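Local coordinates for protein ACDH-11, isoform b (Caenorhabditis elegans, PDB 4Y9J) that belongs to the acyl-CoA dehydrogenase family of flavoproteins and binds flavin-adenine dinucleotide in a four-chain assembly, at residues B[26-29]-B[34-37]; B[52-57]-B[132-137]; B[190-195]-B[201-206]; B[205-208]-B[214-217]. All blocks are in the same frame, centred on the assembly; numbering follows the deposited sequence.

Overall arrangement
Contacts 1 and 2 touch each other in the helical N-terminal region, their centres about 9 Å apart; contact 2 joins helices 44-74 and 121-135, and the side chains of contact 1 pack on both. Contacts 3 and 4 lie on the opposite side of the chain from contact 1, in the middle domain; they share Thr-205 and Tyr-206, with centres about 14 Å apart. All four are largely buried, but Lys-194 and Gly-201 bring contact 3 to the surface. Contact 2 is purely apolar packing between helices, whereas contact 1 adds a phenol-carboxylate bond. Contact 3 is chiefly polar and borders the flavin, and contact 4 is a backbone-bonded hairpin.

Contact 1 (B[26-29]-B[34-37])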
loop_
_atom_site.group_PDB
_atom_site.type_symbol
_atom_site.label_atom_id
_atom_site.label_comp_id
_atom_site.label_asym_id
_atom_site.label_seq_id
_atom_site.Cartn_x
_atom_site.Cartn_y
_atom_site.Cartn_z
ATOM N N ASN B 26 -6.563 -32.379 -11.410
ATOM C CA ASN B 26 -5.302 -32.730 -12.098
ATOM C C ASN B 26 -5.466 -32.400 -13.573
ATOM O O ASN B 26 -6.316 -33.030 -14.224
ATOM C CB ASN B 26 -5.028 -34.231 -11.926
ATOM C CG ASN B 26 -3.725 -34.681 -12.607
ATOM O OD1 ASN B 26 -3.490 -34.380 -13.767
ATOM N ND2 ASN B 26 -2.910 -35.400 -11.891
ATOM N N PRO B 27 -4.696 -31.420 -14.113
ATOM C CA PRO B 27 -4.962 -30.954 -15.453
ATOM C C PRO B 27 -4.552 -31.916 -16.579
ATOM O O PRO B 27 -4.942 -31.706 -17.705
ATOM C CB PRO B 27 -4.213 -29.641 -15.518
ATOM C CG PRO B 27 -3.099 -29.798 -14.573
ATOM C CD PRO B 27 -3.719 -30.531 -13.463
ATOM N N TYR B 28 -3.764 -32.930 -16.293
ATOM C CA TYR B 28 -3.438 -33.911 -17.278
ATOM C C TYR B 28 -4.640 -34.851 -17.342
ATOM O O TYR B 28 -5.200 -35.049 -18.394
ATOM C CB TYR B 28 -2.178 -34.696 -16.911
ATOM C CG TYR B 28 -1.847 -35.644 -18.027
ATOM C CD1 TYR B 28 -1.329 -35.182 -19.211
ATOM C CD2 TYR B 28 -2.207 -36.975 -17.961
ATOM C CE1 TYR B 28 -1.095 -36.041 -20.278
ATOM C CE2 TYR B 28 -1.996 -37.824 -19.033
ATOM C CZ TYR B 28 -1.433 -37.345 -20.193
ATOM O OH TYR B 28 -1.209 -38.221 -21.256
ATOM N N LYS B 29 -5.071 -35.389 -16.216
ATOM C CA LYS B 29 -6.175 -36.347 -16.185
ATOM C C LYS B 29 -7.509 -35.751 -16.625
ATOM O O LYS B 29 -8.307 -36.410 -17.212
ATOM C CB LYS B 29 -6.359 -36.890 -14.789
ATOM C CG LYS B 29 -5.234 -37.827 -14.373
ATOM C CD LYS B 29 -5.349 -38.243 -12.914
ATOM C CE LYS B 29 -4.159 -39.070 -12.533
ATOM N NZ LYS B 29 -4.257 -39.510 -11.127
ATOM N N LEU B 34 -5.884 -33.844 -24.321
ATOM C CA LEU B 34 -4.437 -34.005 -24.209
ATOM C C LEU B 34 -3.912 -35.441 -24.234
ATOM O O LEU B 34 -2.990 -35.748 -24.985
ATOM C CB LEU B 34 -3.949 -33.338 -22.913
ATOM C CG LEU B 34 -2.443 -33.310 -22.784
ATOM C CD1 LEU B 34 -1.797 -32.748 -24.038
ATOM C CD2 LEU B 34 -2.159 -32.482 -21.549
ATOM N N ASP B 35 -4.446 -36.291 -23.366
ATOM C CA ASP B 35 -3.975 -37.654 -23.302
ATOM C C ASP B 35 -4.296 -38.402 -24.624
ATOM O O ASP B 35 -3.440 -39.129 -25.135
ATOM C CB ASP B 35 -4.601 -38.374 -22.102
ATOM C CG ASP B 35 -4.137 -39.857 -21.960
ATOM O OD1 ASP B 35 -2.967 -40.102 -21.553
ATOM O OD2 ASP B 35 -4.959 -40.761 -22.224
ATOM N N ARG B 36 -5.519 -38.265 -25.159
ATOM C CA ARG B 36 -5.878 -38.899 -26.446
ATOM C C ARG B 36 -4.924 -38.470 -27.559
ATOM O O ARG B 36 -4.536 -39.288 -28.359
ATOM C CB ARG B 36 -7.341 -38.649 -26.843
ATOM C CG ARG B 36 -8.356 -39.422 -26.010
ATOM C CD ARG B 36 -9.699 -39.616 -26.689
ATOM N NE ARG B 36 -10.430 -38.405 -27.108
ATOM C CZ ARG B 36 -11.045 -37.546 -26.292
ATOM N NH1 ARG B 36 -11.029 -37.713 -24.972
ATOM N NH2 ARG B 36 -11.689 -36.491 -26.799
ATOM N N THR B 37 -4.518 -37.203 -27.563
ATOM C CA THR B 37 -3.650 -36.623 -28.579
ATOM C C THR B 37 -2.242 -37.159 -28.471
ATOM O O THR B 37 -1.636 -37.507 -29.495
ATOM C CB THR B 37 -3.608 -35.104 -28.430
ATOM O OG1 THR B 37 -4.934 -34.608 -28.523
ATOM C CG2 THR B 37 -2.719 -34.458 -29.491
HETATM O O HOH W 1 -6.183 -35.790 -20.939
#
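Tyr-28 carries both direct side-chain contacts between the loop 26-29 and the start of helix 34-41. Its CG lies anti to the backbone N (chi1 -176°), which brings ring and hydroxyl over to Leu-34 and Asp-35. The polar contact is a short hydrogen bond: Tyr-28 OH donates to Asp-35 OD1 at 2.6 Å, using the anti lone pair of that oxygen, which lies at the ring edge. Ring and carboxylate stand nearly perpendicular, their planes 88° apart. OD1 also pairs with the hydroxyl of Tyr-47, while OD2 makes a salt bridge with Arg-39. The apolar contact is made by the CD1-CE1 side of the ring, which Leu-34 CD2 approaches obliquely, 3.7 Å from Tyr-28 CD1. A water adds a bridge between backbones, donating to Tyr-28 O at 2.8 Å and accepting from Asp-35 N at 3.0 Å. Within the loop, Asn-26 OD1 takes two backbone N-H groups, from Tyr-28 N at 2.9 Å in the carbonyl plane and from Lys-29 N at 3.1 Å from above it. Leu-134 of helix 121-135 packs on both Tyr-28 and Leu-34. The bonds to Asn-26 form an Asx turn within an Asx motif, in the loop just before helix 34-41 within the N-terminal domain.

Contact 2 (B[52-57]-B[132-137])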
loop_
_atom_site.group_PDB
_atom_site.type_symbol
_atom_site.label_atom_id
_atom_site.label_comp_id
_atom_site.label_asym_id
_atom_site.label_seq_id
_atom_site.Cartn_x
_atom_site.Cartn_y
_atom_site.Cartn_z
ATOM N N ALA B 52 3.143 -40.782 -17.727
ATOM C CA ALA B 52 3.374 -40.888 -16.273
ATOM C C ALA B 52 4.025 -39.614 -15.741
ATOM O O ALA B 52 3.607 -39.114 -14.708
ATOM C CB ALA B 52 4.173 -42.099 -15.898
ATOM N N ASP B 53 4.968 -39.038 -16.475
ATOM C CA ASP B 53 5.556 -37.782 -16.020
ATOM C C ASP B 53 4.519 -36.652 -15.887
ATOM O O ASP B 53 4.467 -35.920 -14.900
ATOM C CB ASP B 53 6.673 -37.327 -16.927
ATOM C CG ASP B 53 7.357 -36.075 -16.409
ATOM O OD1 ASP B 53 7.977 -36.082 -15.305
ATOM O OD2 ASP B 53 7.316 -35.111 -17.116
ATOM N N LEU B 54 3.669 -36.519 -16.890
ATOM C CA LEU B 54 2.715 -35.468 -16.943
ATOM C C LEU B 54 1.623 -35.632 -15.909
ATOM O O LEU B 54 1.212 -34.642 -15.277
ATOM C CB LEU B 54 2.121 -35.343 -18.341
ATOM C CG LEU B 54 3.127 -34.925 -19.414
ATOM C CD1 LEU B 54 2.380 -35.028 -20.737
ATOM C CD2 LEU B 54 3.630 -33.492 -19.215
ATOM N N SER B 55 1.175 -36.860 -15.712
ATOM C CA SER B 55 0.179 -37.129 -14.722
ATOM C C SER B 55 0.678 -36.794 -13.293
ATOM O O SER B 55 -0.062 -36.169 -12.504
ATOM C CB SER B 55 -0.279 -38.576 -14.798
ATOM O OG SER B 55 -1.408 -38.715 -13.958
ATOM N N LYS B 56 1.923 -37.160 -12.997
ATOM C CA LYS B 56 2.566 -36.854 -11.723
ATOM C C LYS B 56 2.701 -35.353 -11.588
ATOM O O LYS B 56 2.313 -34.789 -10.549
ATOM C CB LYS B 56 3.909 -37.585 -11.588
ATOM C CG LYS B 56 4.731 -37.193 -10.344
ATOM C CD LYS B 56 5.931 -38.117 -10.149
ATOM C CE LYS B 56 6.848 -37.561 -9.076
ATOM N NZ LYS B 56 8.252 -37.939 -9.355
ATOM N N PHE B 57 3.142 -34.684 -12.652
ATOM C CA PHE B 57 3.231 -33.233 -12.618
ATOM C C PHE B 57 1.905 -32.561 -12.382
ATOM O O PHE B 57 1.827 -31.524 -11.702
ATOM C CB PHE B 57 3.908 -32.734 -13.899
ATOM C CG PHE B 57 4.259 -31.284 -13.905
ATOM C CD1 PHE B 57 5.054 -30.714 -12.892
ATOM C CD2 PHE B 57 3.830 -30.481 -14.921
ATOM C CE1 PHE B 57 5.377 -29.392 -12.927
ATOM C CE2 PHE B 57 4.131 -29.136 -14.972
ATOM C CZ PHE B 57 4.894 -28.578 -13.947
ATOM N N LEU B 132 4.572 -27.742 -20.498
ATOM C CA LEU B 132 4.378 -26.314 -20.498
ATOM C C LEU B 132 2.912 -25.933 -20.476
ATOM O O LEU B 132 2.518 -24.924 -19.811
ATOM C CB LEU B 132 5.048 -25.664 -21.716
ATOM C CG LEU B 132 6.566 -25.691 -21.706
ATOM C CD1 LEU B 132 7.081 -25.464 -23.126
ATOM C CD2 LEU B 132 7.079 -24.590 -20.791
ATOM N N PHE B 133 2.115 -26.697 -21.203
ATOM C CA PHE B 133 0.684 -26.482 -21.219
ATOM C C PHE B 133 0.014 -26.722 -19.835
ATOM O O PHE B 133 -0.915 -25.998 -19.449
ATOM C CB PHE B 133 0.050 -27.297 -22.324
ATOM C CG PHE B 133 -1.481 -27.286 -22.342
ATOM C CD1 PHE B 133 -2.223 -26.183 -22.800
ATOM C CD2 PHE B 133 -2.180 -28.403 -21.853
ATOM C CE1 PHE B 133 -3.620 -26.249 -22.826
ATOM C CE2 PHE B 133 -3.558 -28.469 -21.902
ATOM C CZ PHE B 133 -4.280 -27.417 -22.392
ATOM N N LEU B 134 0.457 -27.743 -19.106
ATOM C CA LEU B 134 -0.006 -27.959 -17.745
ATOM C C LEU B 134 0.499 -26.847 -16.791
ATOM O O LEU B 134 -0.257 -26.357 -15.930
ATOM C CB LEU B 134 0.424 -29.311 -17.240
ATOM C CG LEU B 134 -0.037 -30.499 -18.077
ATOM C CD1 LEU B 134 0.531 -31.745 -17.406
ATOM C CD2 LEU B 134 -1.551 -30.555 -18.160
ATOM N N PHE B 135 1.736 -26.386 -16.998
ATOM C CA PHE B 135 2.377 -25.415 -16.102
ATOM C C PHE B 135 1.752 -24.039 -16.257
ATOM O O PHE B 135 1.452 -23.368 -15.251
ATOM C CB PHE B 135 3.911 -25.370 -16.388
ATOM C CG PHE B 135 4.694 -24.439 -15.510
ATOM C CD1 PHE B 135 4.647 -24.568 -14.123
ATOM C CD2 PHE B 135 5.464 -23.436 -16.053
ATOM C CE1 PHE B 135 5.387 -23.768 -13.292
ATOM C CE2 PHE B 135 6.195 -22.586 -15.211
ATOM C CZ PHE B 135 6.181 -22.776 -13.848
ATOM N N SER B 136 1.534 -23.626 -17.508
ATOM C CA SER B 136 1.330 -22.197 -17.828
ATOM C C SER B 136 0.246 -21.446 -17.008
ATOM O O SER B 136 0.529 -20.375 -16.476
ATOM C CB SER B 136 1.134 -22.054 -19.334
ATOM O OG SER B 136 1.352 -20.703 -19.698
ATOM N N PRO B 137 -0.976 -22.008 -16.864
ATOM C CA PRO B 137 -1.974 -21.278 -16.115
ATOM C C PRO B 137 -1.779 -21.311 -14.604
ATOM O O PRO B 137 -2.430 -20.546 -13.901
ATOM C CB PRO B 137 -3.290 -21.966 -16.496
ATOM C CG PRO B 137 -2.904 -23.327 -16.982
ATOM C CD PRO B 137 -1.554 -23.172 -17.556
#
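Phe-57 of helix 44-74 reaches toward helix 121-135 and meets Leu-134 and Phe-135 there. From CB the side chain leaves with CG anti to the backbone N (chi1 -171°), which carries the ring toward the neighbouring helix, where its CE2-CZ side meets Phe-135. Its first ring contact is at CD2, 4.3 Å from Leu-134 CB, an approach near the root of the leucine. One atom further out, CE2 lies 4.0 Å from Phe-135 CB. The far end, CZ, comes within 4.0 Å of Phe-135 CD1, which sits at the edge of the Phe-57 ring and near its plane. Lys-131, a turn earlier on helix 121-135, makes a cation-pi contact with the same ring and a salt bridge with Asp-53. This is helix-to-helix packing inside the N-terminal domain, which in acyl-CoA dehydrogenases is built of helices; all four side chains that touch are buried, and no hydrogen bond crosses between the two segments. One turn back from Phe-57, Leu-54 supplies the second apolar patch. Its CD2 meets Leu-134 CD1 at 4.0 Å, the two leucines crossing at about a right angle. That same CD1 also lies 3.7 Å from Leu-54 O, so the methyl rests against backbone as well as side chain. In Leu-134, CG lies anti to the carbonyl carbon (chi1 -57°), and the extended branch beyond it carries CD1 across to helix 44-74. Leu-38 of helix 34-41 continues the apolar layer, touching Leu-54.

Contact 3 (B[190-195]-B[201-206]); sequences MTEKKG and GGCDTY. With FAD (flavin-adenine dinucleotide), chain E.
The carboxylate of Glu-192 reaches across to residues 203-205 and is gripped there by two hydrogen bonds. Asp-204 N donates to Glu-192 OE1 at 2.8 Å, nearly straight at 165° but from 50° out of the carboxylate plane. Thr-205 OG1 donates to Glu-192 OE2 at 2.6 Å from the opposite side of that plane, so the carboxylate is held between them. With CG anti to the carbonyl carbon (chi1 -58°) and an extended chain beyond, Glu-192 reaches there from the loop. A water donates to OE1, and Lys-221 of strand 214-225 forms a salt bridge with OE2. Around this, a type I beta turn from Glu-192 to Gly-195 sets the loop against the end of helix 199-202. Two glycines meet there, Gly-195 N lying 3.6 Å from Gly-202 CA, and a second water links Lys-194 N to Gly-202 O. On the flavin side, Met-190 N and Thr-191 N both donate to O2 of flavin-adenine dinucleotide, each at 2.9 Å, and Thr-191 OG1 donates to its N1 at 2.8 Å. The bound UCC also touches Met-190 and Thr-191. Three donors thus converge on the N1-C2=O2 edge of the flavin and would be expected to stabilise negative charge there, while the buried Glu-192 carboxylate, whose charge Lys-221 is expected to offset, ties the adjoining loop to the chain that enters the sheet.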
loop_
_atom_site.group_PDB
_atom_site.type_symbol
_atom_site.label_atom_id
_atom_site.label_comp_id
_atom_site.label_asym_id
_atom_site.label_seq_id
_atom_site.Cartn_x
_atom_site.Cartn_y
_atom_site.Cartn_z
ATOM N N MET B 190 14.466 -6.335 -26.874
ATOM C CA MET B 190 14.277 -5.782 -28.187
ATOM C C MET B 190 13.588 -4.437 -28.255
ATOM O O MET B 190 14.025 -3.498 -29.011
ATOM C CB MET B 190 13.472 -6.763 -29.053
ATOM C CG MET B 190 14.322 -7.925 -29.491
ATOM S SD MET B 190 13.422 -9.233 -30.392
ATOM C CE MET B 190 12.861 -8.343 -31.856
ATOM N N THR B 191 12.505 -4.348 -27.508
ATOM C CA THR B 191 11.575 -3.250 -27.574
ATOM C C THR B 191 12.164 -1.980 -27.022
ATOM O O THR B 191 12.726 -1.971 -25.916
ATOM C CB THR B 191 10.261 -3.574 -26.935
ATOM O OG1 THR B 191 9.678 -4.715 -27.544
ATOM C CG2 THR B 191 9.313 -2.369 -27.006
ATOM N N GLU B 192 12.049 -0.904 -27.801
ATOM C CA GLU B 192 12.508 0.405 -27.350
ATOM C C GLU B 192 11.370 1.440 -27.475
ATOM O O GLU B 192 10.337 1.136 -28.056
ATOM C CB GLU B 192 13.757 0.806 -28.093
ATOM C CG GLU B 192 14.915 -0.219 -27.920
ATOM C CD GLU B 192 16.282 0.302 -28.188
ATOM O OE1 GLU B 192 16.479 1.533 -28.419
ATOM O OE2 GLU B 192 17.225 -0.555 -28.243
ATOM N N LYS B 193 11.589 2.682 -27.041
ATOM C CA LYS B 193 10.487 3.630 -27.022
ATOM C C LYS B 193 9.924 3.912 -28.457
ATOM O O LYS B 193 8.715 4.055 -28.657
ATOM C CB LYS B 193 10.871 4.926 -26.337
ATOM C CG LYS B 193 11.081 4.771 -24.823
ATOM C CD LYS B 193 11.543 6.076 -24.170
ATOM C CE LYS B 193 13.031 6.277 -24.349
ATOM N NZ LYS B 193 13.496 7.567 -23.876
ATOM N N LYS B 194 10.837 4.016 -29.382
ATOM C CA LYS B 194 10.480 4.316 -30.788
ATOM C C LYS B 194 9.831 3.165 -31.527
ATOM O O LYS B 194 9.192 3.356 -32.559
ATOM C CB LYS B 194 11.645 4.822 -31.533
ATOM C CG LYS B 194 11.793 6.313 -31.408
ATOM C CD LYS B 194 12.715 6.898 -32.487
ATOM C CE LYS B 194 12.080 6.648 -33.831
ATOM N NZ LYS B 194 12.877 7.207 -34.971
ATOM N N GLY B 195 10.067 1.958 -31.080
ATOM C CA GLY B 195 9.345 0.852 -31.708
ATOM C C GLY B 195 9.606 -0.495 -31.073
ATOM O O GLY B 195 10.729 -0.750 -30.578
ATOM N N GLY B 201 13.409 0.373 -37.281
ATOM C CA GLY B 201 13.236 1.831 -37.117
ATOM C C GLY B 201 13.318 2.259 -35.645
ATOM O O GLY B 201 13.711 3.375 -35.315
ATOM N N GLY B 202 12.962 1.355 -34.757
ATOM C CA GLY B 202 12.850 1.690 -33.321
ATOM C C GLY B 202 14.133 1.636 -32.511
ATOM O O GLY B 202 14.253 2.350 -31.491
ATOM N N CYS B 203 15.031 0.727 -32.857
ATOM C CA CYS B 203 16.165 0.477 -31.982
ATOM C C CYS B 203 17.180 1.600 -32.077
ATOM O O CYS B 203 17.720 1.870 -33.145
ATOM C CB CYS B 203 16.817 -0.867 -32.315
ATOM S SG CYS B 203 18.291 -1.234 -31.272
ATOM N N ASP B 204 17.478 2.212 -30.928
ATOM C CA ASP B 204 18.502 3.260 -30.804
ATOM C C ASP B 204 19.488 2.893 -29.655
ATOM O O ASP B 204 19.897 3.795 -28.859
ATOM C CB ASP B 204 17.805 4.581 -30.469
ATOM C CG ASP B 204 18.612 5.772 -30.867
ATOM O OD1 ASP B 204 19.122 5.810 -32.032
ATOM O OD2 ASP B 204 18.743 6.702 -30.071
ATOM N N THR B 205 19.909 1.616 -29.612
ATOM C CA THR B 205 21.021 1.191 -28.758
ATOM C C THR B 205 22.257 0.988 -29.565
ATOM O O THR B 205 22.170 0.431 -30.676
ATOM C CB THR B 205 20.616 -0.069 -28.008
ATOM O OG1 THR B 205 19.493 0.263 -27.201
ATOM C CG2 THR B 205 21.726 -0.604 -27.144
ATOM N N TYR B 206 23.412 1.460 -29.030
ATOM C CA TYR B 206 24.670 1.518 -29.732
ATOM C C TYR B 206 25.680 0.688 -28.973
ATOM O O TYR B 206 25.611 0.586 -27.725
ATOM C CB TYR B 206 25.160 2.977 -29.907
ATOM C CG TYR B 206 24.188 3.714 -30.768
ATOM C CD1 TYR B 206 23.042 4.256 -30.222
ATOM C CD2 TYR B 206 24.353 3.769 -32.143
ATOM C CE1 TYR B 206 22.081 4.862 -31.008
ATOM C CE2 TYR B 206 23.411 4.354 -32.950
ATOM C CZ TYR B 206 22.261 4.893 -32.387
ATOM O OH TYR B 206 21.331 5.530 -33.154
HETATM P PA FAD E . 3.471 -0.617 -31.658
HETATM O O1A FAD E . 4.177 -1.330 -32.810
HETATM O O2A FAD E . 3.799 0.868 -31.428
HETATM O O5B FAD E . 1.879 -0.577 -31.933
HETATM C C5B FAD E . 1.186 -1.803 -32.137
HETATM C C4B FAD E . 0.033 -1.514 -33.056
HETATM O O4B FAD E . 0.630 -1.011 -34.271
HETATM C C3B FAD E . -0.806 -2.710 -33.375
HETATM O O3B FAD E . -2.136 -2.332 -33.895
HETATM C C2B FAD E . -0.050 -3.210 -34.592
HETATM O O2B FAD E . -0.855 -4.090 -35.394
HETATM C C1B FAD E . 0.253 -1.878 -35.319
HETATM N N9A FAD E . 1.307 -2.036 -36.339
HETATM C C8A FAD E . 2.658 -2.108 -36.121
HETATM N N7A FAD E . 3.303 -2.321 -37.305
HETATM C C5A FAD E . 2.360 -2.335 -38.298
HETATM C C6A FAD E . 2.368 -2.503 -39.754
HETATM N N6A FAD E . 3.549 -2.661 -40.415
HETATM N N1A FAD E . 1.167 -2.473 -40.383
HETATM C C2A FAD E . 0.011 -2.336 -39.723
HETATM N N3A FAD E . -0.075 -2.170 -38.403
HETATM C C4A FAD E . 1.055 -2.161 -37.659
HETATM N N1 FAD E . 9.629 -6.537 -25.381
HETATM C C2 FAD E . 10.906 -6.983 -25.178
HETATM O O2 FAD E . 11.724 -6.828 -26.122
HETATM N N3 FAD E . 11.290 -7.644 -24.139
HETATM C C4 FAD E . 10.549 -7.920 -23.091
HETATM O O4 FAD E . 10.982 -8.522 -22.133
HETATM C C4X FAD E . 9.123 -7.448 -23.206
HETATM N N5 FAD E . 8.307 -7.588 -22.070
HETATM C C5X FAD E . 6.996 -7.082 -22.293
HETATM C C6 FAD E . 6.113 -7.266 -21.187
HETATM C C7 FAD E . 4.758 -6.816 -21.329
HETATM C C7M FAD E . 3.874 -7.076 -20.152
HETATM C C8 FAD E . 4.377 -6.125 -22.544
HETATM C C8M FAD E . 2.935 -5.610 -22.692
HETATM C C9 FAD E . 5.231 -5.938 -23.625
HETATM C C9A FAD E . 6.586 -6.392 -23.512
HETATM N N10 FAD E . 7.454 -6.178 -24.548
HETATM C C10 FAD E . 8.765 -6.687 -24.380
HETATM C "C1'" FAD E . 7.093 -5.423 -25.693
HETATM C "C2'" FAD E . 6.245 -6.053 -26.805
HETATM O "O2'" FAD E . 6.992 -6.926 -27.629
HETATM C "C3'" FAD E . 5.657 -4.926 -27.648
HETATM O "O3'" FAD E . 4.772 -4.255 -26.785
HETATM C "C4'" FAD E . 4.962 -5.465 -28.885
HETATM O "O4'" FAD E . 5.878 -6.134 -29.755
HETATM C "C5'" FAD E . 4.220 -4.347 -29.626
HETATM O "O5'" FAD E . 5.182 -3.286 -30.025
HETATM P P FAD E . 4.896 -1.753 -29.451
HETATM O O1P FAD E . 4.609 -1.865 -28.007
HETATM O O2P FAD E . 6.011 -0.876 -29.964
HETATM O O3P FAD E . 3.524 -1.359 -30.252
HETATM O O HOH W 2 17.745 3.392 -26.930
HETATM O O HOH W 3 13.820 4.258 -29.332
#

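Contact 4 (B[205-208]-B[214-217])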
loop_
_atom_site.group_PDB
_atom_site.type_symbol
_atom_site.label_atom_id
_atom_site.label_comp_id
_atom_site.label_asym_id
_atom_site.label_seq_id
_atom_site.Cartn_x
_atom_site.Cartn_y
_atom_site.Cartn_z
ATOM N N THR B 205 19.909 1.616 -29.612
ATOM C CA THR B 205 21.021 1.191 -28.758
ATOM C C THR B 205 22.257 0.988 -29.565
ATOM O O THR B 205 22.170 0.431 -30.676
ATOM C CB THR B 205 20.616 -0.069 -28.008
ATOM O OG1 THR B 205 19.493 0.263 -27.201
ATOM C CG2 THR B 205 21.726 -0.604 -27.144
ATOM N N TYR B 206 23.412 1.460 -29.030
ATOM C CA TYR B 206 24.670 1.518 -29.732
ATOM C C TYR B 206 25.680 0.688 -28.973
ATOM O O TYR B 206 25.611 0.586 -27.725
ATOM C CB TYR B 206 25.160 2.977 -29.907
ATOM C CG TYR B 206 24.188 3.714 -30.768
ATOM C CD1 TYR B 206 23.042 4.256 -30.222
ATOM C CD2 TYR B 206 24.353 3.769 -32.143
ATOM C CE1 TYR B 206 22.081 4.862 -31.008
ATOM C CE2 TYR B 206 23.411 4.354 -32.950
ATOM C CZ TYR B 206 22.261 4.893 -32.387
ATOM O OH TYR B 206 21.331 5.530 -33.154
ATOM N N ALA B 207 26.572 0.068 -29.722
ATOM C CA ALA B 207 27.589 -0.840 -29.185
ATOM C C ALA B 207 28.953 -0.333 -29.569
ATOM O O ALA B 207 29.265 -0.195 -30.764
ATOM C CB ALA B 207 27.398 -2.241 -29.741
ATOM N N VAL B 208 29.780 -0.064 -28.558
ATOM C CA VAL B 208 31.086 0.467 -28.806
ATOM C C VAL B 208 32.125 -0.592 -28.529
ATOM O O VAL B 208 32.197 -1.105 -27.442
ATOM C CB VAL B 208 31.372 1.691 -27.936
ATOM C CG1 VAL B 208 32.816 2.130 -28.101
ATOM C CG2 VAL B 208 30.434 2.831 -28.323
ATOM N N THR B 214 33.793 -8.150 -27.974
ATOM C CA THR B 214 33.242 -7.573 -26.728
ATOM C C THR B 214 32.992 -6.073 -26.897
ATOM O O THR B 214 33.885 -5.350 -27.314
ATOM C CB THR B 214 34.244 -7.767 -25.603
ATOM O OG1 THR B 214 34.511 -9.161 -25.481
ATOM C CG2 THR B 214 33.697 -7.217 -24.286
ATOM N N TYR B 215 31.791 -5.633 -26.558
ATOM C CA TYR B 215 31.330 -4.277 -26.756
ATOM C C TYR B 215 30.698 -3.745 -25.424
ATOM O O TYR B 215 30.288 -4.513 -24.515
ATOM C CB TYR B 215 30.239 -4.212 -27.855
ATOM C CG TYR B 215 30.747 -4.522 -29.237
ATOM C CD1 TYR B 215 31.119 -5.834 -29.580
ATOM C CD2 TYR B 215 30.937 -3.498 -30.181
ATOM C CE1 TYR B 215 31.658 -6.122 -30.833
ATOM C CE2 TYR B 215 31.491 -3.771 -31.414
ATOM C CZ TYR B 215 31.855 -5.072 -31.734
ATOM O OH TYR B 215 32.381 -5.324 -32.977
ATOM N N ARG B 216 30.587 -2.420 -25.374
ATOM C CA ARG B 216 29.915 -1.622 -24.318
ATOM C C ARG B 216 28.619 -1.180 -24.960
ATOM O O ARG B 216 28.692 -0.558 -26.011
ATOM C CB ARG B 216 30.711 -0.314 -24.124
ATOM C CG ARG B 216 31.682 -0.224 -23.011
ATOM C CD ARG B 216 32.020 1.256 -22.752
ATOM N NE ARG B 216 32.865 1.921 -23.756
ATOM C CZ ARG B 216 32.601 3.056 -24.433
ATOM N NH1 ARG B 216 31.472 3.742 -24.333
ATOM N NH2 ARG B 216 33.519 3.536 -25.238
ATOM N N LEU B 217 27.477 -1.462 -24.343
ATOM C CA LEU B 217 26.187 -1.032 -24.864
ATOM C C LEU B 217 25.662 0.230 -24.164
ATOM O O LEU B 217 25.714 0.349 -22.929
ATOM C CB LEU B 217 25.114 -2.138 -24.753
ATOM C CG LEU B 217 25.447 -3.489 -25.360
ATOM C CD1 LEU B 217 24.304 -4.478 -25.249
ATOM C CD2 LEU B 217 25.962 -3.360 -26.819
#
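Val-208 and Arg-216 form an antiparallel hydrogen-bonded pair, joined by Val-208 N to Arg-216 O at 2.8 Å and Arg-216 N to Val-208 O at 2.9 Å. Their side chains lie alongside, pointing the same way. The arginine's bend at chi3 (-72°) brings one guanidinium face over Val-208, offset toward the rim, with Val-208 CG1 3.3 Å from Arg-216 NH2. On the other face of the sheet the non-hydrogen-bonded pair Ala-207 and Leu-217 packs tightly, Ala-207 CB lying just 3.4 Å from Leu-217 CD2. With Leu-217 CG anti to its carbonyl carbon (chi1 -54°), CD1 continues the chain and CD2 is the branch turned onto the alanine methyl. Tyr-215, on the same face, also touches this methyl, CD2 lying 3.8 Å from Ala-207 CB, and Ala-207 O lies at the ring edge, near the ring plane. Between the strands, Leu-217 CA makes a CA-H...O contact with Tyr-206 O at 3.3 Å. Arg-5 and His-6 of the third subunit pack on Tyr-206 and Val-208 respectively. The short strand segments are markedly twisted, their directions 134° apart. Together they make a beta hairpin of the middle-domain sheet: strand 206-209 also runs parallel to strand 231-238, while strand 214-225 pairs with strand 285-298, and Phe-255 of strand 252-258 meets the Tyr-215 ring edge-to-face.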